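Local coordinates for protein minor fimbrium tip subunit Mfa3 (Porphyromonas gingivalis ATCC 33277, PDB 5NF4) that forms the tip of the minor fimbriae, the surface filaments through which this periodontal pathogen builds biofilms and adheres to host cells and other oral bacteria, at residues A73-D78 and A127-K132; D112-A117 and D134-M139; Q211-C216 and V238-V243; I275-L280 and V287-I292. All blocks are in the same frame, centred on the assembly; numbering follows the deposited sequence.

How the contacts relate
In this chain one pair of contacts packs a helical connection onto a sheet and the other pair joins neighbouring strands. Read from the N terminus, contact 1 closes a loop from strand 71-78 to the loop leading into helix 132-140 and its first residue. Contact 2, from strand 109-117 to that helix, crosses it: the four segments alternate, and the two strands are hydrogen-bonded neighbours. After these, in series, contact 3 pairs strands 210-216 and 238-242, and contact 4 follows as the hairpin 277-291. Strands 210-216 and 277-282 pair directly, which makes contacts 3 and 4 continuous. The two groups lie on opposite sides of the chain's centre, with contacts 1 and 3 centred about 40 Å apart.

Contact 1: A73-D78 and A127-K132; sequences AMLVFD and ASIVNK
F77 lies against the backbone of N131 and K132, with one face of its ring turned to the start of helix 132-140. The CA of K132 stands 4.0 Å from the centroid of the F77 ring, a CH-pi contact over that face, displaced toward the rim. Farther round the ring, F77 CE2 approaches N131 C obliquely at 3.3 Å, and V130 O lies near the ring plane at its edge. The aliphatic part of K132 continues the contact: its CG is anti to the backbone N (chi1 -165°), which carries the chain across F77 CB before bends at the last two torsions turn the ammonium away. That end has a long, weak ion pair with D112. At this start of the helix N131 is the N-cap, and its OD1 accepts from the backbone N of D134. Strand 71-78 supplies the other wall, as part of what is probably the N-terminal beta-sandwich domain of a fimbrillin. I129 meets the ring obliquely, its CG2 3.8 Å from F77 CZ and 4.1 Å from L75 CD2, and the I129 side chain crosses both partners at about a right angle. M135, one turn into the helix, touches all three of these residues, while the carbonyl oxygen of I129 accepts a hydrogen bond from K84 NZ.

Contact 2: D112-A117 and D134-M139; sequences DFFFVA and DMNHFM. With FMT (formic acid), chain C.
A Met-aromatic site joins helix 132-140 to strand 109-117, with F114 of the strand set against M135 and M139, two methionines one helical turn apart. M135 comes over the face of the ring: its CG stands 3.3 Å from the centroid of the F114 ring, only 8° off the normal, which makes a close CH-pi contact almost exactly above the centre. With CG anti to the backbone N (chi1 -179°) the M135 chain reaches out from the helix, then bends so that the sulfur runs back past F114 CB. Its SD therefore lies oblique to the ring, 4.4 Å from the centroid of F114. M139 arrives from another direction, neither over the face nor in the plane, and its CG touches F114 CD2 at 3.8 Å. The arrangement is that of a helix laid on a beta sheet, its axis 10.7 Å from that of the strand segment and running in broadly the same direction. Farther along the strand, V116 CG2 meets M139 SD at 3.7 Å as the two side chains slide past each other in opposite directions. N136 touches F114 at its edge, with OD1 3.5 Å from CE2 near the ring plane and the amide turned steeply against the ring. L75 and F77 of strand 71-78 also touch M135, so both neighbouring strands share it. Away from the sheet, H137 ND1 donates a nearly straight hydrogen bond (3.0 Å, 167°) to O2 of a formic acid molecule, probably from the crystallisation liquor.

Contact 3: Q211-C216 and V238-V243; sequences QKIELC and VELRRV
V238 faces L215 in a hydrogen-bonded antiparallel pair, the first step of a short beta ladder between strands 210-216 and 238-242. Both backbone bonds of the pair form: V238 N donates to L215 O at 2.9 Å, and L215 N donates to V238 O at 2.8 Å. The first lies in the carbonyl plane, whereas the second approaches with the donor tilted 25° from it. The side chains of V238 and L215 lie together on one face of the sheet, CB to CB 4.2 Å. E239 comes next, in a non-hydrogen-bonded pair with E214, and both carboxylate side chains go to the other face. CG of E239 is anti to the backbone N (chi1 -167°), and the extended chain runs beside the strand until OE1 is 4.0 Å from K212 CB. The lysine ammonium instead has a long salt bridge to E214, so it probably moderates the negative charge gathered on this side. Past E239 the chain leaves the ladder, although the backbone N of L240 still donates to I213 O. The L240 side chain turns inward with I213, where V201 of strand 180-205 touches both. L240 CD2 rests 3.9 Å from L215 CB, and L240 CD1 presses on I213 CG2 at 3.5 Å, a tight carbon contact.

Contact 4: I275-L280 and V287-I292; sequences INFFRL and VYDVPI
R279 and D289 form the charged part of this contact, their side chains side by side and pointing the same way. R279 NE donates to D289 OD1 at 2.9 Å on the syn lone pair, but the oxygen is tilted 34° out of the guanidinium plane, so the salt bridge is skewed. The second arm, R279 NH2 to D289 OD2 at 3.4 Å, is weak, and a water donating to D289 OD2 takes a weak bond from R279 NH2. V287 CG1 lies against the aliphatic stem, 3.4 Å from R279 CG. Backbone bonds come next, in the alternation of an antiparallel beta hairpin. F278 and V290 exchange a pair of them, as do L280 and Y288, and L280 N to Y288 O is the shortest at 2.7 Å. I292 N adds one more, to N276 O, where a second water accepts from N276 N and probably donates to I292 O. Apolar contact fills the face bearing F278 and V290. CG of F278 lies between the backbone N and the carbonyl carbon (chi1 62°), which lays the ring over V290: V290 CB stands 3.7 Å from the centroid of the F278 ring, a CH-pi contact over the face. I292 CG1 meets the same ring at its edge, 4.0 Å from CD2, and Y328 packs edge-to-face against F278. On the opposite face F277 CB touches P291 CA at 3.6 Å.

Contact 1: A73-D78 and A127-K132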
# COMPACT_ATOMS: atom_id res chain seq x y z
N ALA A 73 -14.76 -1.34 7.71
CA ALA A 73 -15.35 -0.46 8.70
C ALA A 73 -15.41 0.95 8.17
O ALA A 73 -14.46 1.43 7.55
CB ALA A 73 -14.58 -0.49 10.00
N MET A 74 -16.55 1.60 8.39
CA MET A 74 -16.69 3.00 8.05
C MET A 74 -17.02 3.70 9.35
O MET A 74 -17.94 3.26 10.06
CB MET A 74 -17.82 3.23 7.03
CG MET A 74 -17.92 4.70 6.63
SD MET A 74 -19.39 5.10 5.65
CE MET A 74 -20.60 4.84 6.95
N LEU A 75 -16.31 4.78 9.65
CA LEU A 75 -16.58 5.60 10.83
C LEU A 75 -16.64 7.06 10.37
O LEU A 75 -15.77 7.55 9.64
CB LEU A 75 -15.54 5.39 11.92
CG LEU A 75 -15.43 3.97 12.49
CD1 LEU A 75 -14.35 3.21 11.73
CD2 LEU A 75 -15.14 3.97 14.01
N VAL A 76 -17.69 7.75 10.82
CA VAL A 76 -18.01 9.10 10.35
C VAL A 76 -18.08 10.03 11.55
O VAL A 76 -18.69 9.69 12.59
CB VAL A 76 -19.35 9.12 9.58
CG1 VAL A 76 -19.47 10.48 8.87
CG2 VAL A 76 -19.45 7.95 8.60
N PHE A 77 -17.41 11.16 11.45
CA PHE A 77 -17.33 12.12 12.54
C PHE A 77 -17.69 13.52 12.11
O PHE A 77 -17.44 13.91 10.98
CB PHE A 77 -15.91 12.14 13.14
CG PHE A 77 -15.47 10.81 13.65
CD1 PHE A 77 -14.90 9.89 12.76
CD2 PHE A 77 -15.66 10.44 14.97
CE1 PHE A 77 -14.55 8.65 13.17
CE2 PHE A 77 -15.24 9.15 15.39
CZ PHE A 77 -14.69 8.28 14.49
N ASP A 78 -18.23 14.30 13.03
CA ASP A 78 -18.45 15.72 12.74
C ASP A 78 -17.09 16.39 12.55
O ASP A 78 -16.22 16.25 13.41
CB ASP A 78 -19.22 16.38 13.87
CG ASP A 78 -19.65 17.80 13.54
OD1 ASP A 78 -18.82 18.72 13.68
OD2 ASP A 78 -20.81 18.00 13.13
N ALA A 127 -15.44 0.14 18.90
CA ALA A 127 -16.02 0.57 20.16
C ALA A 127 -15.04 1.41 20.98
O ALA A 127 -15.46 2.21 21.82
CB ALA A 127 -16.50 -0.64 20.97
N SER A 128 -13.74 1.25 20.75
CA SER A 128 -12.75 2.05 21.46
C SER A 128 -12.36 3.31 20.70
O SER A 128 -11.47 4.04 21.15
CB SER A 128 -11.50 1.21 21.76
OG SER A 128 -11.87 0.19 22.69
N ILE A 129 -13.02 3.58 19.57
CA ILE A 129 -12.82 4.81 18.82
C ILE A 129 -14.03 5.70 19.10
O ILE A 129 -15.06 5.62 18.43
CB ILE A 129 -12.68 4.58 17.32
CG1 ILE A 129 -11.42 3.71 17.04
CG2 ILE A 129 -12.56 5.91 16.58
CD1 ILE A 129 -11.29 3.25 15.61
N VAL A 130 -13.93 6.53 20.13
CA VAL A 130 -15.11 7.26 20.58
C VAL A 130 -15.35 8.51 19.75
O VAL A 130 -16.51 8.87 19.45
CB VAL A 130 -14.96 7.66 22.05
CG1 VAL A 130 -16.16 8.47 22.51
CG2 VAL A 130 -14.78 6.42 22.93
N ASN A 131 -14.27 9.19 19.41
CA ASN A 131 -14.34 10.46 18.74
C ASN A 131 -13.28 10.56 17.67
O ASN A 131 -12.48 9.64 17.48
CB ASN A 131 -14.22 11.61 19.75
CG ASN A 131 -12.93 11.57 20.53
OD1 ASN A 131 -11.91 11.11 20.04
ND2 ASN A 131 -12.98 12.05 21.78
N LYS A 132 -13.26 11.68 16.98
CA LYS A 132 -12.38 11.84 15.84
C LYS A 132 -10.89 11.82 16.27
O LYS A 132 -10.03 11.36 15.52
CB LYS A 132 -12.72 13.14 15.12
CG LYS A 132 -12.10 13.22 13.73
CD LYS A 132 -12.67 14.40 12.94
CE LYS A 132 -12.19 15.73 13.48
NZ LYS A 132 -10.74 15.87 13.32

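Contact 2: D112-A117 and D134-M139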
# COMPACT_ATOMS: atom_id res chain seq x y z
N ASP A 112 -16.22 13.96 8.41
CA ASP A 112 -15.00 13.25 8.07
C ASP A 112 -15.28 11.74 8.03
O ASP A 112 -15.77 11.19 9.00
CB ASP A 112 -13.93 13.54 9.11
CG ASP A 112 -13.36 14.96 9.05
OD1 ASP A 112 -13.85 15.86 8.34
OD2 ASP A 112 -12.34 15.15 9.74
N PHE A 113 -14.99 11.09 6.90
CA PHE A 113 -15.30 9.67 6.69
C PHE A 113 -13.99 8.89 6.75
O PHE A 113 -13.04 9.27 6.08
CB PHE A 113 -15.92 9.43 5.33
CG PHE A 113 -17.35 9.93 5.20
CD1 PHE A 113 -17.63 11.29 5.12
CD2 PHE A 113 -18.38 9.02 5.10
CE1 PHE A 113 -18.95 11.71 4.97
CE2 PHE A 113 -19.67 9.43 4.96
CZ PHE A 113 -19.96 10.78 4.89
N PHE A 114 -13.98 7.80 7.50
CA PHE A 114 -12.81 6.93 7.60
C PHE A 114 -13.22 5.54 7.18
O PHE A 114 -14.19 5.01 7.69
CB PHE A 114 -12.22 6.89 9.02
CG PHE A 114 -11.70 8.20 9.50
CD1 PHE A 114 -12.58 9.19 9.94
CD2 PHE A 114 -10.33 8.45 9.54
CE1 PHE A 114 -12.10 10.40 10.41
CE2 PHE A 114 -9.85 9.67 10.02
CZ PHE A 114 -10.76 10.66 10.44
N PHE A 115 -12.43 4.94 6.29
CA PHE A 115 -12.68 3.60 5.81
C PHE A 115 -11.43 2.75 6.08
O PHE A 115 -10.33 3.15 5.71
CB PHE A 115 -12.99 3.57 4.32
CG PHE A 115 -14.31 4.23 3.96
CD1 PHE A 115 -14.37 5.59 3.71
CD2 PHE A 115 -15.46 3.48 3.92
CE1 PHE A 115 -15.56 6.19 3.38
CE2 PHE A 115 -16.68 4.07 3.59
CZ PHE A 115 -16.74 5.43 3.32
N VAL A 116 -11.64 1.62 6.73
CA VAL A 116 -10.55 0.70 7.11
C VAL A 116 -10.96 -0.72 6.71
O VAL A 116 -11.99 -1.21 7.16
CB VAL A 116 -10.26 0.77 8.63
CG1 VAL A 116 -9.18 -0.20 9.02
CG2 VAL A 116 -9.79 2.19 9.00
N ALA A 117 -10.13 -1.40 5.91
CA ALA A 117 -10.47 -2.72 5.42
C ALA A 117 -9.43 -3.74 5.83
O ALA A 117 -8.25 -3.40 5.97
CB ALA A 117 -10.59 -2.72 3.91
N ASP A 134 -9.60 9.96 18.69
CA ASP A 134 -9.29 8.54 18.77
C ASP A 134 -9.11 7.94 17.38
O ASP A 134 -8.26 7.09 17.16
CB ASP A 134 -10.39 7.76 19.48
CG ASP A 134 -10.54 8.14 20.94
OD1 ASP A 134 -9.58 8.62 21.55
OD2 ASP A 134 -11.66 7.96 21.47
N MET A 135 -9.97 8.36 16.47
CA MET A 135 -9.96 7.81 15.12
C MET A 135 -8.64 8.13 14.42
O MET A 135 -7.99 7.25 13.81
CB MET A 135 -11.14 8.37 14.30
CG MET A 135 -11.21 7.80 12.86
SD MET A 135 -11.85 6.16 12.78
CE MET A 135 -10.42 5.24 12.21
N ASN A 136 -8.21 9.38 14.51
CA ASN A 136 -6.92 9.75 13.95
C ASN A 136 -5.73 9.03 14.62
O ASN A 136 -4.80 8.62 13.92
CB ASN A 136 -6.72 11.24 13.99
CG ASN A 136 -7.51 11.93 12.87
OD1 ASN A 136 -7.43 11.53 11.70
ND2 ASN A 136 -8.29 12.93 13.22
N HIS A 137 -5.76 8.87 15.94
CA HIS A 137 -4.72 8.08 16.61
C HIS A 137 -4.69 6.67 16.05
O HIS A 137 -3.60 6.11 15.78
CB HIS A 137 -4.92 8.07 18.14
CG HIS A 137 -4.53 9.35 18.83
ND1 HIS A 137 -3.34 10.02 18.59
CD2 HIS A 137 -5.16 10.06 19.80
CE1 HIS A 137 -3.28 11.09 19.36
NE2 HIS A 137 -4.37 11.14 20.10
N PHE A 138 -5.87 6.06 15.87
CA PHE A 138 -5.96 4.70 15.36
C PHE A 138 -5.36 4.62 13.96
O PHE A 138 -4.60 3.68 13.65
CB PHE A 138 -7.43 4.23 15.35
CG PHE A 138 -7.62 2.79 14.93
CD1 PHE A 138 -7.70 2.44 13.58
CD2 PHE A 138 -7.68 1.78 15.89
CE1 PHE A 138 -7.89 1.11 13.21
CE2 PHE A 138 -7.84 0.46 15.53
CZ PHE A 138 -7.94 0.11 14.19
N MET A 139 -5.71 5.57 13.10
CA MET A 139 -5.14 5.59 11.75
C MET A 139 -3.60 5.70 11.72
O MET A 139 -2.97 5.24 10.77
CB MET A 139 -5.69 6.74 10.92
CG MET A 139 -7.18 6.68 10.69
SD MET A 139 -7.85 5.27 9.76
CE MET A 139 -7.45 5.83 8.13
C FMT C . 0.24 9.20 16.69
O1 FMT C . 1.06 8.88 17.55
O2 FMT C . -0.96 9.24 16.96

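Contact 3: Q211-C216 and V238-V243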
# COMPACT_ATOMS: atom_id res chain seq x y z
N GLN A 211 19.39 -17.95 -9.25
CA GLN A 211 19.23 -18.85 -8.12
C GLN A 211 18.11 -18.34 -7.21
O GLN A 211 17.25 -19.09 -6.78
CB GLN A 211 20.52 -18.99 -7.33
CG GLN A 211 20.42 -19.86 -6.12
CD GLN A 211 21.69 -19.84 -5.30
OE1 GLN A 211 22.78 -20.05 -5.82
NE2 GLN A 211 21.55 -19.56 -4.01
N LYS A 212 18.13 -17.05 -6.92
CA LYS A 212 17.05 -16.48 -6.14
C LYS A 212 17.02 -14.97 -6.12
O LYS A 212 18.00 -14.31 -6.48
CB LYS A 212 17.09 -16.96 -4.70
CG LYS A 212 18.26 -16.48 -3.92
CD LYS A 212 18.06 -16.88 -2.46
CE LYS A 212 19.29 -16.70 -1.63
NZ LYS A 212 19.05 -17.13 -0.23
N ILE A 213 15.89 -14.47 -5.65
CA ILE A 213 15.63 -13.05 -5.53
C ILE A 213 15.07 -12.77 -4.15
O ILE A 213 14.13 -13.43 -3.71
CB ILE A 213 14.60 -12.55 -6.56
CG1 ILE A 213 14.91 -13.04 -7.97
CG2 ILE A 213 14.51 -11.01 -6.49
CD1 ILE A 213 13.88 -12.59 -9.00
N GLU A 214 15.65 -11.78 -3.48
CA GLU A 214 15.24 -11.39 -2.14
C GLU A 214 14.96 -9.91 -2.06
O GLU A 214 15.75 -9.10 -2.55
CB GLU A 214 16.33 -11.70 -1.11
CG GLU A 214 16.62 -13.16 -0.90
CD GLU A 214 17.93 -13.38 -0.17
OE1 GLU A 214 19.00 -13.14 -0.77
OE2 GLU A 214 17.89 -13.79 1.01
N LEU A 215 13.89 -9.55 -1.37
CA LEU A 215 13.61 -8.17 -0.98
C LEU A 215 14.21 -7.89 0.39
O LEU A 215 13.93 -8.60 1.36
CB LEU A 215 12.10 -7.93 -0.96
CG LEU A 215 11.63 -6.63 -0.30
CD1 LEU A 215 12.11 -5.37 -1.01
CD2 LEU A 215 10.14 -6.68 -0.22
N CYS A 216 15.04 -6.84 0.46
CA CYS A 216 15.77 -6.50 1.66
C CYS A 216 15.39 -5.10 2.18
O CYS A 216 15.07 -4.20 1.39
CB CYS A 216 17.27 -6.55 1.38
SG CYS A 216 17.79 -8.23 0.87
N VAL A 238 13.18 -11.23 2.45
CA VAL A 238 12.03 -11.91 1.89
C VAL A 238 12.34 -12.52 0.54
O VAL A 238 12.53 -11.78 -0.42
CB VAL A 238 10.88 -10.89 1.72
CG1 VAL A 238 9.62 -11.54 1.09
CG2 VAL A 238 10.56 -10.24 3.03
N GLU A 239 12.39 -13.85 0.44
CA GLU A 239 12.62 -14.50 -0.84
C GLU A 239 11.34 -14.32 -1.66
O GLU A 239 10.27 -14.70 -1.21
CB GLU A 239 12.99 -15.97 -0.67
CG GLU A 239 13.54 -16.56 -1.95
CD GLU A 239 13.98 -18.00 -1.81
OE1 GLU A 239 14.06 -18.69 -2.84
OE2 GLU A 239 14.24 -18.45 -0.67
N LEU A 240 11.44 -13.70 -2.83
CA LEU A 240 10.25 -13.46 -3.67
C LEU A 240 9.63 -14.74 -4.19
O LEU A 240 10.28 -15.77 -4.29
CB LEU A 240 10.58 -12.56 -4.86
CG LEU A 240 11.18 -11.18 -4.52
CD1 LEU A 240 11.20 -10.32 -5.77
CD2 LEU A 240 10.45 -10.43 -3.39
N ARG A 241 8.35 -14.68 -4.52
CA ARG A 241 7.64 -15.87 -4.94
C ARG A 241 7.45 -15.87 -6.44
O ARG A 241 6.95 -14.90 -7.02
CB ARG A 241 6.29 -15.97 -4.21
CG ARG A 241 6.46 -16.37 -2.75
CD ARG A 241 5.16 -16.87 -2.13
NE ARG A 241 5.31 -17.18 -0.71
CZ ARG A 241 4.31 -17.50 0.10
NH1 ARG A 241 3.07 -17.58 -0.36
NH2 ARG A 241 4.55 -17.76 1.38
N ARG A 242 7.87 -16.96 -7.04
CA ARG A 242 7.72 -17.15 -8.47
C ARG A 242 6.28 -17.40 -8.81
O ARG A 242 5.63 -18.22 -8.19
CB ARG A 242 8.58 -18.30 -8.95
CG ARG A 242 8.62 -18.47 -10.46
CD ARG A 242 9.42 -19.70 -10.89
NE ARG A 242 9.80 -19.56 -12.28
CZ ARG A 242 10.93 -20.01 -12.81
NH1 ARG A 242 11.81 -20.70 -12.07
NH2 ARG A 242 11.17 -19.77 -14.09
N VAL A 243 5.77 -16.66 -9.79
CA VAL A 243 4.43 -16.91 -10.30
C VAL A 243 4.47 -18.15 -11.18
O VAL A 243 4.83 -18.10 -12.36
CB VAL A 243 3.90 -15.68 -11.07
CG1 VAL A 243 2.54 -15.98 -11.70
CG2 VAL A 243 3.83 -14.48 -10.13

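Contact 4: I275-L280 and V287-I292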
# COMPACT_ATOMS: atom_id res chain seq x y z
N ILE A 275 16.65 2.23 2.81
CA ILE A 275 16.41 2.00 1.40
C ILE A 275 16.03 0.54 1.16
O ILE A 275 16.73 -0.38 1.57
CB ILE A 275 17.64 2.38 0.52
CG1 ILE A 275 17.89 3.89 0.64
CG2 ILE A 275 17.44 1.96 -0.95
CD1 ILE A 275 19.20 4.38 -0.01
N ASN A 276 14.90 0.33 0.49
CA ASN A 276 14.50 -1.00 0.04
C ASN A 276 15.28 -1.41 -1.20
O ASN A 276 15.47 -0.60 -2.10
CB ASN A 276 13.00 -1.04 -0.29
CG ASN A 276 12.11 -0.87 0.91
OD1 ASN A 276 12.41 -0.14 1.89
ND2 ASN A 276 11.02 -1.56 0.87
N PHE A 277 15.74 -2.65 -1.26
CA PHE A 277 16.37 -3.12 -2.48
C PHE A 277 16.10 -4.59 -2.65
O PHE A 277 15.75 -5.26 -1.68
CB PHE A 277 17.90 -2.86 -2.46
CG PHE A 277 18.65 -3.65 -1.41
CD1 PHE A 277 18.73 -3.20 -0.09
CD2 PHE A 277 19.35 -4.82 -1.74
CE1 PHE A 277 19.46 -3.90 0.88
CE2 PHE A 277 20.06 -5.50 -0.79
CZ PHE A 277 20.14 -5.05 0.51
N PHE A 278 16.25 -5.08 -3.88
CA PHE A 278 16.18 -6.51 -4.07
C PHE A 278 17.54 -7.00 -4.52
O PHE A 278 18.31 -6.29 -5.18
CB PHE A 278 15.05 -6.96 -5.02
CG PHE A 278 15.12 -6.45 -6.43
CD1 PHE A 278 15.71 -7.21 -7.42
CD2 PHE A 278 14.50 -5.26 -6.79
CE1 PHE A 278 15.73 -6.77 -8.75
CE2 PHE A 278 14.53 -4.81 -8.12
CZ PHE A 278 15.13 -5.57 -9.09
N ARG A 279 17.85 -8.18 -4.03
CA ARG A 279 19.13 -8.85 -4.28
C ARG A 279 18.94 -10.04 -5.19
O ARG A 279 18.20 -10.97 -4.87
CB ARG A 279 19.72 -9.26 -2.95
CG ARG A 279 20.90 -10.18 -3.07
CD ARG A 279 21.55 -10.38 -1.72
NE ARG A 279 22.23 -9.17 -1.28
CZ ARG A 279 22.27 -8.73 -0.02
NH1 ARG A 279 21.63 -9.37 0.95
NH2 ARG A 279 22.95 -7.62 0.26
N LEU A 280 19.63 -10.03 -6.33
CA LEU A 280 19.60 -11.15 -7.26
C LEU A 280 20.85 -11.92 -7.09
O LEU A 280 21.93 -11.37 -7.21
CB LEU A 280 19.53 -10.68 -8.71
CG LEU A 280 18.43 -9.71 -9.10
CD1 LEU A 280 18.78 -9.21 -10.48
CD2 LEU A 280 17.11 -10.42 -9.11
N VAL A 287 26.12 -11.82 -6.92
CA VAL A 287 25.04 -11.13 -6.27
C VAL A 287 24.93 -9.72 -6.81
O VAL A 287 25.93 -9.04 -7.02
CB VAL A 287 25.26 -11.12 -4.73
CG1 VAL A 287 24.11 -10.43 -4.03
CG2 VAL A 287 25.41 -12.54 -4.21
N TYR A 288 23.70 -9.26 -7.05
CA TYR A 288 23.44 -7.94 -7.58
C TYR A 288 22.40 -7.30 -6.71
O TYR A 288 21.34 -7.90 -6.48
CB TYR A 288 22.93 -8.00 -9.01
CG TYR A 288 23.89 -8.63 -9.99
CD1 TYR A 288 23.89 -10.01 -10.21
CD2 TYR A 288 24.78 -7.86 -10.71
CE1 TYR A 288 24.77 -10.60 -11.11
CE2 TYR A 288 25.65 -8.43 -11.62
CZ TYR A 288 25.64 -9.80 -11.81
OH TYR A 288 26.50 -10.34 -12.72
N ASP A 289 22.69 -6.10 -6.22
CA ASP A 289 21.71 -5.36 -5.43
C ASP A 289 21.11 -4.24 -6.26
O ASP A 289 21.82 -3.47 -6.91
CB ASP A 289 22.36 -4.79 -4.17
CG ASP A 289 22.75 -5.86 -3.17
OD1 ASP A 289 22.14 -6.95 -3.16
OD2 ASP A 289 23.66 -5.60 -2.36
N VAL A 290 19.79 -4.19 -6.26
CA VAL A 290 19.06 -3.25 -7.08
C VAL A 290 18.21 -2.40 -6.15
O VAL A 290 17.19 -2.85 -5.67
CB VAL A 290 18.18 -3.95 -8.09
CG1 VAL A 290 17.44 -2.94 -9.01
CG2 VAL A 290 19.02 -4.93 -8.93
N PRO A 291 18.66 -1.18 -5.87
CA PRO A 291 17.85 -0.29 -5.02
C PRO A 291 16.53 0.03 -5.71
O PRO A 291 16.48 0.19 -6.93
CB PRO A 291 18.73 0.96 -4.88
CG PRO A 291 20.10 0.51 -5.22
CD PRO A 291 19.91 -0.54 -6.29
N ILE A 292 15.47 0.12 -4.91
CA ILE A 292 14.13 0.44 -5.39
C ILE A 292 13.90 1.94 -5.22
O ILE A 292 14.24 2.49 -4.17
CB ILE A 292 13.10 -0.40 -4.62
CG1 ILE A 292 13.31 -1.89 -4.93
CG2 ILE A 292 11.68 0.02 -4.97
CD1 ILE A 292 12.63 -2.80 -3.93
O HOH W 1 13.79 2.16 -1.38
O HOH W 2 25.34 -7.71 -1.52